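Putative transcriptional regulator (Bacillus cytotoxicus NVH 391-98, PDB 3K4H) probably acts as a LacI-family transcriptional regulator, sensing a sugar in the cleft of a two-lobed periplasmic-binding-protein-like domain, and here binds a glucose-containing glycan. Local coordinates at residues A[59-64]-A[85-90]; A[152-157]-A[162-167]; A[255-260]-A[270-275]. All blocks are in the same frame, centred on the assembly; numbering follows the deposited sequence.

Interaction 1: A[59-64]-A[85-90]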
loop_
_atom_site.group_PDB
_atom_site.type_symbol
_atom_site.label_atom_id
_atom_site.label_comp_id
_atom_site.label_asym_id
_atom_site.label_seq_id
_atom_site.Cartn_x
_atom_site.Cartn_y
_atom_site.Cartn_z
ATOM N N ASN A 59 20.503 -15.838 18.712
ATOM C CA ASN A 59 21.639 -16.705 18.470
ATOM C C ASN A 59 21.462 -17.456 17.148
ATOM O O ASN A 59 22.404 -17.532 16.328
ATOM C CB ASN A 59 21.895 -17.646 19.647
ATOM C CG ASN A 59 21.897 -16.917 20.997
ATOM O OD1 ASN A 59 21.672 -15.703 21.054
ATOM N ND2 ASN A 59 22.153 -17.655 22.090
ATOM N N GLY A 60 20.248 -17.947 16.910
ATOM C CA GLY A 60 19.977 -18.672 15.701
ATOM C C GLY A 60 20.401 -17.893 14.456
ATOM O O GLY A 60 21.123 -18.429 13.589
ATOM N N VAL A 61 19.950 -16.638 14.376
ATOM C CA VAL A 61 20.178 -15.801 13.206
ATOM C C VAL A 61 21.650 -15.445 13.086
ATOM O O VAL A 61 22.221 -15.401 11.991
ATOM C CB VAL A 61 19.341 -14.511 13.265
ATOM C CG1 VAL A 61 19.946 -13.422 12.384
ATOM C CG2 VAL A 61 17.867 -14.783 12.880
ATOM N N VAL A 62 22.259 -15.199 14.234
ATOM C CA VAL A 62 23.667 -14.854 14.318
ATOM C C VAL A 62 24.555 -15.981 13.781
ATOM O O VAL A 62 25.467 -15.723 13.017
ATOM C CB VAL A 62 24.002 -14.413 15.770
ATOM C CG1 VAL A 62 25.445 -14.548 16.080
ATOM C CG2 VAL A 62 23.558 -12.974 15.966
ATOM N N LYS A 63 24.260 -17.230 14.143
ATOM C CA LYS A 63 25.039 -18.363 13.629
ATOM C C LYS A 63 24.842 -18.514 12.111
ATOM O O LYS A 63 25.780 -18.815 11.378
ATOM C CB LYS A 63 24.712 -19.666 14.380
ATOM C CG LYS A 63 24.744 -19.553 15.924
ATOM C CD LYS A 63 25.056 -20.884 16.672
ATOM C CE LYS A 63 24.589 -22.155 15.907
ATOM N NZ LYS A 63 25.455 -23.367 16.215
HETATM N N MSE A 64 23.615 -18.285 11.657
HETATM C CA MSE A 64 23.294 -18.212 10.244
HETATM C C MSE A 64 24.238 -17.287 9.501
HETATM O O MSE A 64 24.831 -17.673 8.494
HETATM C CB MSE A 64 21.870 -17.705 10.037
HETATM C CG MSE A 64 20.779 -18.693 10.360
HETATM SE SE MSE A 64 19.011 -18.048 9.822
HETATM C CE MSE A 64 19.407 -17.655 7.988
ATOM N N ILE A 85 16.592 -7.387 13.211
ATOM C CA ILE A 85 16.761 -6.380 12.168
ATOM C C ILE A 85 17.935 -5.448 12.446
ATOM O O ILE A 85 18.695 -5.170 11.519
ATOM C CB ILE A 85 15.504 -5.528 11.945
ATOM C CG1 ILE A 85 14.354 -6.395 11.460
ATOM C CG2 ILE A 85 15.770 -4.407 10.896
ATOM C CD1 ILE A 85 13.082 -5.584 11.182
ATOM N N GLN A 86 18.088 -4.959 13.686
ATOM C CA GLN A 86 19.248 -4.115 14.026
ATOM C C GLN A 86 20.514 -4.856 13.646
ATOM O O GLN A 86 21.442 -4.263 13.106
ATOM C CB GLN A 86 19.311 -3.695 15.516
ATOM C CG GLN A 86 18.899 -2.233 15.860
ATOM C CD GLN A 86 19.565 -1.121 14.984
ATOM O OE1 GLN A 86 18.878 -0.440 14.197
ATOM N NE2 GLN A 86 20.888 -0.931 15.134
ATOM N N TYR A 87 20.532 -6.159 13.895
ATOM C CA TYR A 87 21.706 -6.948 13.646
ATOM C C TYR A 87 21.989 -7.036 12.169
ATOM O O TYR A 87 23.110 -6.746 11.731
ATOM C CB TYR A 87 21.583 -8.353 14.236
ATOM C CG TYR A 87 22.760 -9.235 13.875
ATOM C CD1 TYR A 87 22.668 -10.155 12.830
ATOM C CD2 TYR A 87 23.986 -9.117 14.549
ATOM C CE1 TYR A 87 23.768 -10.951 12.476
ATOM C CE2 TYR A 87 25.082 -9.908 14.208
ATOM C CZ TYR A 87 24.970 -10.825 13.173
ATOM O OH TYR A 87 26.041 -11.616 12.814
ATOM N N LEU A 88 20.980 -7.443 11.406
ATOM C CA LEU A 88 21.158 -7.682 9.988
ATOM C C LEU A 88 21.474 -6.382 9.281
ATOM O O LEU A 88 22.289 -6.363 8.360
ATOM C CB LEU A 88 19.923 -8.346 9.373
ATOM C CG LEU A 88 19.494 -9.740 9.847
ATOM C CD1 LEU A 88 18.273 -10.168 9.080
ATOM C CD2 LEU A 88 20.608 -10.769 9.677
ATOM N N HIS A 89 20.843 -5.295 9.718
ATOM C CA HIS A 89 21.102 -3.990 9.110
ATOM C C HIS A 89 22.541 -3.542 9.317
ATOM O O HIS A 89 23.196 -3.110 8.376
ATOM C CB HIS A 89 20.138 -2.918 9.609
ATOM C CG HIS A 89 20.480 -1.543 9.125
ATOM N ND1 HIS A 89 20.292 -1.147 7.816
ATOM C CD2 HIS A 89 21.010 -0.474 9.771
ATOM C CE1 HIS A 89 20.690 0.108 7.678
ATOM N NE2 HIS A 89 21.124 0.542 8.852
ATOM N N GLU A 90 23.029 -3.668 10.546
ATOM C CA GLU A 90 24.436 -3.402 10.869
ATOM C C GLU A 90 25.489 -4.308 10.183
ATOM O O GLU A 90 26.579 -3.856 9.878
ATOM C CB GLU A 90 24.627 -3.456 12.380
ATOM C CG GLU A 90 24.028 -2.277 13.114
ATOM C CD GLU A 90 24.718 -0.981 12.773
ATOM O OE1 GLU A 90 24.012 -0.023 12.376
ATOM O OE2 GLU A 90 25.966 -0.928 12.886
#
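Val62 meets Tyr87 by a CH-pi contact. Its CG2 methyl stands over the centre of one ring face, 3.8 Å from the centroid of the Tyr87 ring and only 13° off the ring normal, so the methyl is near-equidistant from several ring carbons instead of touching a rim. The ring reaches this place because Tyr87 sets CG anti to its backbone N (chi1 175°), which swings the phenol out of helix 83-90 toward helix 54-66; the two side chains then cross at about a right angle.

The remaining contacts are aliphatic and lie deeper. Val61 CG1 is 3.8 Å from Leu88 CD2, again with the side chains crossing steeply, and the same methyl approaches the Tyr87 ring obliquely, 4.3 Å from CD1 of Tyr87. Val61 CG1 therefore fills the corner between ring and leucine. Both Val61 and Leu88 also rest on Ile73 of strand 72-75, and the Tyr87 side chain also touches Val65 and Gln66.

The axes of segments 59-64 and 85-90 approach to 10.8 Å, their directions 16° apart, a wide spacing that agrees with the modest 158 Å² buried. Two near-parallel helices on one face of a parallel sheet, with strand 72-75 between them in the chain, are what successive right-handed beta-alpha-beta crossovers give in a Rossmann-like lobe of the periplasmic-binding-protein fold.

Interaction 2: A[152-157]-A[162-167]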
loop_
_atom_site.group_PDB
_atom_site.type_symbol
_atom_site.label_atom_id
_atom_site.label_comp_id
_atom_site.label_asym_id
_atom_site.label_seq_id
_atom_site.Cartn_x
_atom_site.Cartn_y
_atom_site.Cartn_z
ATOM N N GLY A 152 -6.665 0.940 11.268
ATOM C CA GLY A 152 -7.711 1.007 10.249
ATOM C C GLY A 152 -9.126 0.887 10.777
ATOM O O GLY A 152 -10.008 1.590 10.320
HETATM N N MSE A 153 -9.362 -0.003 11.734
HETATM C CA MSE A 153 -10.711 -0.146 12.262
HETATM C C MSE A 153 -11.059 1.071 13.151
HETATM O O MSE A 153 -12.191 1.600 13.126
HETATM C CB MSE A 153 -10.863 -1.461 13.028
HETATM C CG MSE A 153 -11.045 -1.291 14.523
HETATM SE SE MSE A 153 -12.192 -2.671 15.285
HETATM C CE MSE A 153 -12.651 -1.757 16.944
ATOM N N SER A 154 -10.055 1.497 13.918
ATOM C CA SER A 154 -10.138 2.637 14.793
ATOM C C SER A 154 -10.517 3.913 14.022
ATOM O O SER A 154 -11.471 4.608 14.407
ATOM C CB SER A 154 -8.817 2.779 15.556
ATOM O OG SER A 154 -8.730 4.022 16.231
ATOM N N ASP A 155 -9.792 4.215 12.943
ATOM C CA ASP A 155 -10.083 5.387 12.115
ATOM C C ASP A 155 -11.467 5.291 11.513
ATOM O O ASP A 155 -12.208 6.271 11.488
ATOM C CB ASP A 155 -9.049 5.567 10.990
ATOM C CG ASP A 155 -7.730 6.160 11.480
ATOM O OD1 ASP A 155 -7.678 6.745 12.584
ATOM O OD2 ASP A 155 -6.727 6.029 10.753
ATOM N N ALA A 156 -11.812 4.100 11.031
ATOM C CA ALA A 156 -13.121 3.865 10.429
ATOM C C ALA A 156 -14.236 4.225 11.414
ATOM O O ALA A 156 -15.240 4.856 11.030
ATOM C CB ALA A 156 -13.250 2.429 9.928
ATOM N N LEU A 157 -14.033 3.868 12.681
ATOM C CA LEU A 157 -15.016 4.176 13.723
ATOM C C LEU A 157 -15.106 5.655 14.003
ATOM O O LEU A 157 -16.214 6.180 14.139
ATOM C CB LEU A 157 -14.761 3.395 15.022
ATOM C CG LEU A 157 -14.857 1.864 15.015
ATOM C CD1 LEU A 157 -14.878 1.371 16.419
ATOM C CD2 LEU A 157 -16.066 1.348 14.301
ATOM N N ILE A 162 -18.241 6.943 15.756
ATOM C CA ILE A 162 -18.587 5.847 16.617
ATOM C C ILE A 162 -17.443 5.689 17.593
ATOM O O ILE A 162 -16.281 5.691 17.201
ATOM C CB ILE A 162 -18.813 4.566 15.805
ATOM C CG1 ILE A 162 -20.057 4.718 14.928
ATOM C CG2 ILE A 162 -18.985 3.395 16.719
ATOM C CD1 ILE A 162 -20.207 3.675 13.844
ATOM N N VAL A 163 -17.780 5.576 18.869
ATOM C CA VAL A 163 -16.794 5.560 19.938
ATOM C C VAL A 163 -16.144 4.189 19.979
ATOM O O VAL A 163 -16.755 3.206 19.577
ATOM C CB VAL A 163 -17.451 5.865 21.309
ATOM C CG1 VAL A 163 -16.481 6.608 22.221
ATOM C CG2 VAL A 163 -18.743 6.669 21.124
ATOM N N LEU A 164 -14.903 4.126 20.449
ATOM C CA LEU A 164 -14.191 2.857 20.563
ATOM C C LEU A 164 -13.538 2.810 21.934
ATOM O O LEU A 164 -12.370 3.178 22.081
ATOM C CB LEU A 164 -13.113 2.726 19.494
ATOM C CG LEU A 164 -12.494 1.361 19.189
ATOM C CD1 LEU A 164 -11.080 1.569 18.661
ATOM C CD2 LEU A 164 -12.453 0.380 20.311
ATOM N N PRO A 165 -14.282 2.333 22.940
ATOM C CA PRO A 165 -13.765 2.391 24.294
ATOM C C PRO A 165 -12.576 1.453 24.464
ATOM O O PRO A 165 -12.454 0.464 23.749
ATOM C CB PRO A 165 -14.956 1.941 25.133
ATOM C CG PRO A 165 -15.714 1.056 24.227
ATOM C CD PRO A 165 -15.591 1.663 22.876
ATOM N N LYS A 166 -11.714 1.797 25.408
ATOM C CA LYS A 166 -10.504 1.057 25.713
ATOM C C LYS A 166 -10.811 -0.418 26.026
ATOM O O LYS A 166 -9.967 -1.297 25.810
ATOM C CB LYS A 166 -9.786 1.796 26.867
ATOM C CG LYS A 166 -9.016 0.982 27.888
ATOM C CD LYS A 166 -9.377 1.505 29.280
ATOM C CE LYS A 166 -8.216 1.416 30.294
ATOM N NZ LYS A 166 -8.474 2.325 31.471
ATOM N N GLU A 167 -12.025 -0.689 26.495
ATOM C CA GLU A 167 -12.391 -2.033 26.931
ATOM C C GLU A 167 -12.890 -2.915 25.799
ATOM O O GLU A 167 -13.188 -4.076 26.031
ATOM C CB GLU A 167 -13.338 -2.039 28.162
ATOM C CG GLU A 167 -14.351 -0.889 28.260
ATOM C CD GLU A 167 -13.740 0.425 28.765
ATOM O OE1 GLU A 167 -13.958 1.472 28.119
ATOM O OE2 GLU A 167 -13.052 0.412 29.810
#
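Leu164 turns its side chain toward helix 144-159 and meets three of that helix's residues, so it can be followed outward. Its CB lies 3.8 Å from CD1 of Leu157. With CG anti to the backbone N (chi1 -164°), the chain extends from the loop toward the helix, and Leu164 CG meets two methyls that approach from the same side, CD1 of Leu157 at 3.7 Å and CE of selenomethionine Met153 at 3.8 Å. Beyond CG the branches part. Leu164 CD1 comes 4.0 Å from Ser154 CB, with the Met153 methyl also close by, whereas CD2 has Met153 CE alone as its partner across the contact. Leu164 crosses both Met153 and Leu157 at about a right angle, so it is met by the ends of those chains rather than lying alongside them.

The polar part of the contact is a single backbone bond. Ile162 N donates to Leu157 O over 2.7 Å with an N-H...O angle of 157°, the donor tilted 31° from the carbonyl plane. This bond, from residue i+5 back to residue i, spans the last residues of helix 144-159 and the turn out of it, and brings the Ile162 and Leu157 CB atoms within 4.3 Å of each other.

Leu157 and Ile162 both reach Ile127 of helix 115-128, while Met153 packs on Phe136 and Leu157 on Ile134, both of strand 134-138. The loop leading to strand 169-171 is thus laid against one side of helix 144-159, whose Asp155 makes a salt bridge with Arg120 of the second subunit.

Interaction 3: A[255-260]-A[270-275]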
loop_
_atom_site.group_PDB
_atom_site.type_symbol
_atom_site.label_atom_id
_atom_site.label_comp_id
_atom_site.label_asym_id
_atom_site.label_seq_id
_atom_site.Cartn_x
_atom_site.Cartn_y
_atom_site.Cartn_z
ATOM N N ALA A 255 10.241 -14.297 -1.162
ATOM C CA ALA A 255 11.429 -15.030 -1.632
ATOM C C ALA A 255 11.978 -14.480 -2.943
ATOM O O ALA A 255 13.196 -14.377 -3.128
ATOM C CB ALA A 255 11.122 -16.497 -1.765
ATOM N N LYS A 256 11.078 -14.126 -3.853
ATOM C CA LYS A 256 11.466 -13.553 -5.138
ATOM C C LYS A 256 12.166 -12.215 -4.927
ATOM O O LYS A 256 13.117 -11.894 -5.619
ATOM C CB LYS A 256 10.233 -13.377 -6.012
ATOM C CG LYS A 256 10.481 -12.906 -7.408
ATOM C CD LYS A 256 9.185 -12.672 -8.092
ATOM C CE LYS A 256 9.367 -12.958 -9.530
ATOM N NZ LYS A 256 8.106 -12.674 -10.219
ATOM N N ALA A 257 11.701 -11.451 -3.944
ATOM C CA ALA A 257 12.326 -10.171 -3.624
ATOM C C ALA A 257 13.702 -10.368 -2.992
ATOM O O ALA A 257 14.612 -9.609 -3.272
ATOM C CB ALA A 257 11.423 -9.327 -2.717
ATOM N N LEU A 258 13.846 -11.391 -2.153
ATOM C CA LEU A 258 15.101 -11.627 -1.442
ATOM C C LEU A 258 16.193 -12.103 -2.384
ATOM O O LEU A 258 17.310 -11.610 -2.330
ATOM C CB LEU A 258 14.915 -12.627 -0.306
ATOM C CG LEU A 258 16.183 -13.032 0.443
ATOM C CD1 LEU A 258 16.902 -11.817 1.064
ATOM C CD2 LEU A 258 15.907 -14.106 1.488
ATOM N N VAL A 259 15.862 -13.059 -3.246
ATOM C CA VAL A 259 16.831 -13.629 -4.168
ATOM C C VAL A 259 17.311 -12.537 -5.110
ATOM O O VAL A 259 18.493 -12.454 -5.439
ATOM C CB VAL A 259 16.234 -14.840 -4.934
ATOM C CG1 VAL A 259 17.080 -15.249 -6.113
ATOM C CG2 VAL A 259 16.103 -16.019 -3.995
ATOM N N ASP A 260 16.397 -11.673 -5.519
ATOM C CA ASP A 260 16.760 -10.553 -6.374
ATOM C C ASP A 260 17.781 -9.701 -5.614
ATOM O O ASP A 260 18.867 -9.427 -6.106
ATOM C CB ASP A 260 15.516 -9.759 -6.758
ATOM C CG ASP A 260 15.827 -8.555 -7.598
ATOM O OD1 ASP A 260 16.459 -8.680 -8.679
ATOM O OD2 ASP A 260 15.423 -7.462 -7.169
ATOM N N LYS A 270 12.110 -1.505 -2.122
ATOM C CA LYS A 270 10.718 -1.306 -2.482
ATOM C C LYS A 270 9.835 -2.028 -1.480
ATOM O O LYS A 270 10.316 -2.812 -0.670
ATOM C CB LYS A 270 10.459 -1.897 -3.866
ATOM C CG LYS A 270 10.989 -3.317 -3.996
ATOM C CD LYS A 270 10.833 -3.852 -5.388
ATOM C CE LYS A 270 12.162 -4.414 -5.881
ATOM N NZ LYS A 270 12.036 -5.862 -6.273
ATOM N N CYS A 271 8.540 -1.777 -1.577
ATOM C CA CYS A 271 7.527 -2.483 -0.837
ATOM C C CYS A 271 6.584 -3.171 -1.827
ATOM O O CYS A 271 6.240 -2.593 -2.840
ATOM C CB CYS A 271 6.794 -1.457 0.012
ATOM S SG CYS A 271 5.099 -1.816 0.396
ATOM N N ILE A 272 6.158 -4.390 -1.543
ATOM C CA ILE A 272 5.259 -5.133 -2.443
ATOM C C ILE A 272 3.929 -5.425 -1.761
ATOM O O ILE A 272 3.894 -6.084 -0.732
ATOM C CB ILE A 272 5.914 -6.452 -2.935
ATOM C CG1 ILE A 272 7.250 -6.117 -3.614
ATOM C CG2 ILE A 272 5.004 -7.179 -3.882
ATOM C CD1 ILE A 272 7.967 -7.259 -4.343
ATOM N N ILE A 273 2.828 -4.936 -2.322
ATOM C CA ILE A 273 1.531 -5.087 -1.664
ATOM C C ILE A 273 0.686 -6.150 -2.357
ATOM O O ILE A 273 0.304 -5.980 -3.526
ATOM C CB ILE A 273 0.764 -3.748 -1.582
ATOM C CG1 ILE A 273 1.578 -2.693 -0.834
ATOM C CG2 ILE A 273 -0.600 -3.930 -0.914
ATOM C CD1 ILE A 273 2.082 -3.105 0.539
ATOM N N ILE A 274 0.399 -7.232 -1.637
ATOM C CA ILE A 274 -0.367 -8.358 -2.166
ATOM C C ILE A 274 -1.843 -8.117 -1.842
ATOM O O ILE A 274 -2.178 -7.756 -0.713
ATOM C CB ILE A 274 0.144 -9.700 -1.529
ATOM C CG1 ILE A 274 1.254 -10.358 -2.355
ATOM C CG2 ILE A 274 -0.963 -10.718 -1.385
ATOM C CD1 ILE A 274 2.556 -9.613 -2.399
ATOM N N PRO A 275 -2.746 -8.328 -2.811
ATOM C CA PRO A 275 -4.154 -8.064 -2.555
ATOM C C PRO A 275 -4.769 -8.968 -1.509
ATOM O O PRO A 275 -4.411 -10.153 -1.383
ATOM C CB PRO A 275 -4.823 -8.368 -3.886
ATOM C CG PRO A 275 -3.735 -8.340 -4.891
ATOM C CD PRO A 275 -2.552 -8.885 -4.150
#
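This contact belongs to the layer in which helix 247-264 packs beside strand 271-273, the outermost strand within this chain of the parallel sheet that includes strand 10-14; it has one ionic and one apolar element. In the first, Asp260 OD2 and Lys270 NZ form a long salt bridge of 3.9 Å, and the two side chains cross at about a right angle. The Asp260 carboxylate leaves the helix turned away from its own backbone N (chi1 178°), while Lys270 begins with CG between its backbone N and carbonyl carbon (chi1 49°) and bends again at chi3 and chi4; these turns bring the ammonium group round to the carboxylate. Lys256 NZ forms a salt bridge with Asp260 OD2 of the second subunit, while in return Asp260 OD1 has a long, weak ion pair with Lys256 NZ of that subunit. The Asp260 carboxylate thus has a lysine near each oxygen, both at long range, which may help to keep it ionised.

The apolar element lies one helical turn back. Ala257 CB points at the strand and meets the end of Ile272, with CD1 of Ile272 at 4.3 Å. The nearest CA atoms, those of Ala257 and Ile272, are 8.8 Å apart, and the total buried area is just 101 Å², a light helix-on-strand contact.

Ile272 is hydrogen-bonded through its backbone to Tyr110 and Asp112 of the adjoining strand, and Cys271 and Ile273 pair antiparallel with a strand of the second subunit. A helix layered on a parallel sheet is typical of an alpha/beta lobe of the periplasmic-binding-protein fold.

How the interactions relate
From the N terminus, interaction 1 comes first: it brings helix 54-66 and helix 83-90 together across the connection containing strand 72-75. Interaction 2 closes the turn at the end of helix 144-159, in the lobe whose sheet includes strand 134-138. Interaction 3 joins helix 247-264 to strand 271-273, after the chain has returned to the sheet that also includes strand 72-75. The three are in series, with none nested or crossed. Interactions 1 and 3 share a lobe, their centres 21 Å apart and nearest atoms about 8 Å apart; interaction 2 lies 37 Å from interaction 1 and 32 Å from interaction 3, centre to centre.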